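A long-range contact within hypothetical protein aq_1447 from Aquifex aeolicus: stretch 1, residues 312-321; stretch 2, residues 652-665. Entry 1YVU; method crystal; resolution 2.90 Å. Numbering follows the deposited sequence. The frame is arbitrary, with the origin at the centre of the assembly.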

# COMPACT_ATOMS: atom_id res chain seq x y z
N ALA A 312 17.02 4.27 -15.47
CA ALA A 312 16.82 2.84 -15.19
C ALA A 312 17.90 2.01 -15.84
O ALA A 312 18.53 2.46 -16.79
CB ALA A 312 15.48 2.40 -15.71
N LYS A 313 18.13 0.81 -15.33
CA LYS A 313 19.15 -0.05 -15.93
C LYS A 313 18.70 -0.68 -17.25
O LYS A 313 19.43 -0.59 -18.24
CB LYS A 313 19.62 -1.09 -14.94
CG LYS A 313 20.44 -0.50 -13.80
CD LYS A 313 20.84 -1.56 -12.76
CE LYS A 313 21.76 -2.66 -13.31
NZ LYS A 313 22.02 -3.70 -12.27
N GLY A 314 17.50 -1.27 -17.28
CA GLY A 314 17.00 -1.88 -18.50
C GLY A 314 15.71 -2.68 -18.40
O GLY A 314 14.92 -2.50 -17.47
N LYS A 315 15.45 -3.52 -19.39
CA LYS A 315 14.27 -4.36 -19.35
C LYS A 315 14.74 -5.75 -18.94
O LYS A 315 15.78 -6.23 -19.39
CB LYS A 315 13.53 -4.40 -20.69
CG LYS A 315 12.14 -4.99 -20.51
CD LYS A 315 11.47 -5.46 -21.78
CE LYS A 315 10.36 -6.46 -21.40
NZ LYS A 315 9.37 -6.78 -22.48
N LEU A 316 14.01 -6.33 -18.01
CA LEU A 316 14.29 -7.66 -17.51
C LEU A 316 13.31 -8.59 -18.20
O LEU A 316 12.11 -8.45 -18.06
CB LEU A 316 14.08 -7.69 -15.99
CG LEU A 316 14.83 -8.69 -15.14
CD1 LEU A 316 16.34 -8.46 -15.18
CD2 LEU A 316 14.36 -8.54 -13.74
N ASN A 317 13.83 -9.48 -19.04
CA ASN A 317 12.95 -10.42 -19.72
C ASN A 317 12.55 -11.46 -18.70
O ASN A 317 13.24 -11.71 -17.70
CB ASN A 317 13.59 -11.06 -20.96
CG ASN A 317 13.68 -10.09 -22.14
OD1 ASN A 317 12.66 -9.73 -22.74
ND2 ASN A 317 14.90 -9.65 -22.46
N PHE A 318 11.34 -11.94 -18.89
CA PHE A 318 10.78 -12.93 -18.02
C PHE A 318 10.11 -13.97 -18.89
O PHE A 318 9.84 -13.70 -20.06
CB PHE A 318 9.81 -12.26 -17.04
CG PHE A 318 8.71 -11.45 -17.71
CD1 PHE A 318 7.45 -12.04 -17.98
CD2 PHE A 318 8.91 -10.11 -18.05
CE1 PHE A 318 6.41 -11.29 -18.57
CE2 PHE A 318 7.88 -9.36 -18.65
CZ PHE A 318 6.63 -9.96 -18.91
N LYS A 319 9.82 -15.14 -18.31
CA LYS A 319 9.16 -16.21 -19.02
C LYS A 319 7.64 -15.96 -19.09
O LYS A 319 6.90 -16.23 -18.15
CB LYS A 319 9.47 -17.54 -18.35
CG LYS A 319 10.94 -17.90 -18.23
CD LYS A 319 11.62 -18.17 -19.58
CE LYS A 319 13.08 -18.64 -19.39
NZ LYS A 319 13.82 -18.99 -20.66
N ASP A 320 7.19 -15.38 -20.20
CA ASP A 320 5.78 -15.05 -20.40
C ASP A 320 4.97 -16.08 -21.16
O ASP A 320 3.76 -15.91 -21.34
CB ASP A 320 5.64 -13.68 -21.10
CG ASP A 320 6.75 -13.39 -22.09
OD1 ASP A 320 7.41 -14.33 -22.60
OD2 ASP A 320 6.98 -12.18 -22.35
N THR A 321 5.63 -17.15 -21.58
CA THR A 321 4.97 -18.20 -22.33
C THR A 321 4.06 -19.03 -21.47
O THR A 321 4.47 -19.57 -20.43
CB THR A 321 5.97 -19.09 -23.09
OG1 THR A 321 6.78 -18.26 -23.95
CG2 THR A 321 5.22 -20.12 -23.95
N VAL A 652 18.23 -10.98 -7.00
CA VAL A 652 16.97 -10.23 -7.19
C VAL A 652 16.44 -10.23 -8.59
O VAL A 652 15.24 -10.32 -8.78
CB VAL A 652 17.01 -8.75 -6.82
CG1 VAL A 652 16.30 -8.49 -5.53
CG2 VAL A 652 18.39 -8.24 -6.83
N GLU A 653 17.32 -10.13 -9.56
CA GLU A 653 16.92 -10.15 -10.96
C GLU A 653 16.11 -11.42 -11.33
O GLU A 653 15.09 -11.34 -12.03
CB GLU A 653 18.16 -9.99 -11.85
CG GLU A 653 18.78 -8.59 -11.77
CD GLU A 653 20.07 -8.54 -10.96
OE1 GLU A 653 20.49 -9.56 -10.35
OE2 GLU A 653 20.69 -7.45 -10.96
N VAL A 654 16.50 -12.54 -10.73
CA VAL A 654 15.85 -13.83 -10.96
C VAL A 654 14.47 -13.84 -10.27
O VAL A 654 13.47 -14.25 -10.86
CB VAL A 654 16.75 -15.01 -10.44
CG1 VAL A 654 16.02 -16.36 -10.56
CG2 VAL A 654 18.06 -15.08 -11.22
N LEU A 655 14.43 -13.33 -9.04
CA LEU A 655 13.22 -13.26 -8.26
C LEU A 655 12.24 -12.28 -8.84
O LEU A 655 11.02 -12.45 -8.68
CB LEU A 655 13.56 -12.81 -6.86
CG LEU A 655 14.57 -13.69 -6.13
CD1 LEU A 655 15.12 -12.96 -4.89
CD2 LEU A 655 13.92 -15.05 -5.79
N CYS A 656 12.78 -11.25 -9.48
CA CYS A 656 11.99 -10.20 -10.13
C CYS A 656 11.30 -10.72 -11.37
O CYS A 656 10.13 -10.43 -11.59
CB CYS A 656 12.86 -9.00 -10.50
SG CYS A 656 13.42 -7.98 -9.11
N SER A 657 12.01 -11.56 -12.12
CA SER A 657 11.48 -12.19 -13.33
C SER A 657 10.30 -13.12 -12.99
O SER A 657 9.30 -13.16 -13.71
CB SER A 657 12.60 -12.97 -14.05
OG SER A 657 12.12 -14.01 -14.88
N GLN A 658 10.40 -13.81 -11.86
CA GLN A 658 9.35 -14.72 -11.39
C GLN A 658 8.11 -13.94 -10.94
O GLN A 658 7.01 -14.43 -10.99
CB GLN A 658 9.86 -15.53 -10.21
CG GLN A 658 11.18 -16.21 -10.45
CD GLN A 658 11.74 -16.91 -9.24
OE1 GLN A 658 11.59 -16.45 -8.09
NE2 GLN A 658 12.38 -18.04 -9.48
N ILE A 659 8.33 -12.72 -10.45
CA ILE A 659 7.26 -11.84 -9.99
C ILE A 659 6.49 -11.40 -11.21
O ILE A 659 5.27 -11.49 -11.24
CB ILE A 659 7.88 -10.65 -9.25
CG1 ILE A 659 7.87 -10.97 -7.78
CG2 ILE A 659 7.21 -9.27 -9.60
CD1 ILE A 659 8.78 -10.13 -7.04
N LEU A 660 7.26 -10.98 -12.22
CA LEU A 660 6.77 -10.52 -13.52
C LEU A 660 6.01 -11.60 -14.24
O LEU A 660 4.98 -11.32 -14.84
CB LEU A 660 7.92 -10.09 -14.38
CG LEU A 660 8.47 -8.72 -14.14
CD1 LEU A 660 9.71 -8.51 -14.95
CD2 LEU A 660 7.41 -7.74 -14.56
N SER A 661 6.48 -12.84 -14.13
CA SER A 661 5.80 -13.96 -14.77
C SER A 661 4.49 -14.28 -14.08
O SER A 661 3.50 -14.51 -14.74
CB SER A 661 6.69 -15.19 -14.83
OG SER A 661 7.79 -14.96 -15.71
N LEU A 662 4.47 -14.15 -12.75
CA LEU A 662 3.29 -14.43 -11.93
C LEU A 662 2.20 -13.40 -12.03
O LEU A 662 1.13 -13.63 -11.50
CB LEU A 662 3.67 -14.59 -10.45
CG LEU A 662 4.41 -15.86 -10.02
CD1 LEU A 662 4.90 -15.74 -8.60
CD2 LEU A 662 3.57 -17.10 -10.17
N THR A 663 2.45 -12.27 -12.70
CA THR A 663 1.41 -11.24 -12.85
C THR A 663 0.38 -11.81 -13.81
O THR A 663 -0.80 -11.51 -13.72
CB THR A 663 1.93 -10.00 -13.52
OG1 THR A 663 2.64 -10.37 -14.71
CG2 THR A 663 2.82 -9.22 -12.58
N LEU A 664 0.88 -12.66 -14.69
CA LEU A 664 0.10 -13.35 -15.71
C LEU A 664 -0.77 -14.46 -15.16
O LEU A 664 -1.58 -15.05 -15.88
CB LEU A 664 1.02 -13.91 -16.80
CG LEU A 664 2.18 -13.07 -17.33
CD1 LEU A 664 2.74 -13.79 -18.52
CD2 LEU A 664 1.78 -11.64 -17.68
N MSE A 665 -0.60 -14.76 -13.88
CA MSE A 665 -1.41 -15.78 -13.24
C MSE A 665 -2.64 -15.16 -12.65
O MSE A 665 -3.36 -15.80 -11.90
CB MSE A 665 -0.61 -16.57 -12.21
CG MSE A 665 0.38 -17.51 -12.84
SE MSE A 665 -0.33 -18.32 -14.46
CE MSE A 665 -0.98 -19.90 -13.71

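An extended segment can pack against a helix without sharing its backbone hydrogen bonds, provided that its side chains find the one face the helix presents at regular intervals. The contact between residues 312-321 and 652-665 of aq_1447 is a compact example. Stretch 2 begins as a helix, held by i to i+4 bonds such as Ser-657 N to Glu-653 O (3.1 Å), while stretch 1 is mostly irregular and runs alongside it in the same general direction: Phe-318 lies nearest Ser-657, with their CA atoms 4.8 Å apart, and Asp-320 nearest Ser-661, at 5.7 Å. Together the two bury 495 Å² of surface.

The contact opens at Glu-653. Its carboxylate is near the ammonium group of Lys-313, but Lys-313 NZ and Glu-653 OE2 stand 4.2 Å apart, beyond a salt bridge, so the opposite charges attract without pairing directly. Closer packing comes from Leu-316, whose CD2 reaches 3.4 Å from Glu-653 O and whose CD1 lies 4.1 Å from Glu-653 CB. One turn on, Cys-656 points toward stretch 1, and its CB meets Leu-316 CD2 at 3.6 Å, an apolar contact at the helix surface.

Ser-657, with its small side chain, lies where the backbones come closest. The CB of Phe-318 sits 3.5 Å from Ser-657 O and 3.6 Å from Ser-657 OG; the hydroxyl is hydrogen-bonded elsewhere in the structure.

Leu-660 then supplies the main partner of the aromatic ring. Its CB lies 4.0 Å from the centroid of the Phe-318 ring and 24° off the normal, a CH-pi contact over one face, in which a weakly polarised C-H group meets the pi electrons. The same leucine extends the apolar contact through CD1, 3.6 Å from Phe-318 CD2.

Ser-661 adds the polar element. Its OG lies 2.9 Å from Lys-319 O, well placed to donate a hydrogen bond across the contact, and 3.1 Å from Ser-657 O within its own helix; which carbonyl receives the single proton is not settled. The same oxygen approaches the edge of the Phe-318 ring, near its plane, with Phe-318 CB 3.6 Å from Ser-661 OG.

Leu-664 completes the contact. Its CD1 lies near the plane of the Phe-318 ring at the edge, 4.4 Å from Phe-318 CE1, and packs more closely on Asp-320, 3.7 Å from Asp-320 O and 3.9 Å from Asp-320 CB. The Asp-320 side chain leads away at its end, so the leucine methyl meets the backbone and CB while the carboxylate is directed elsewhere.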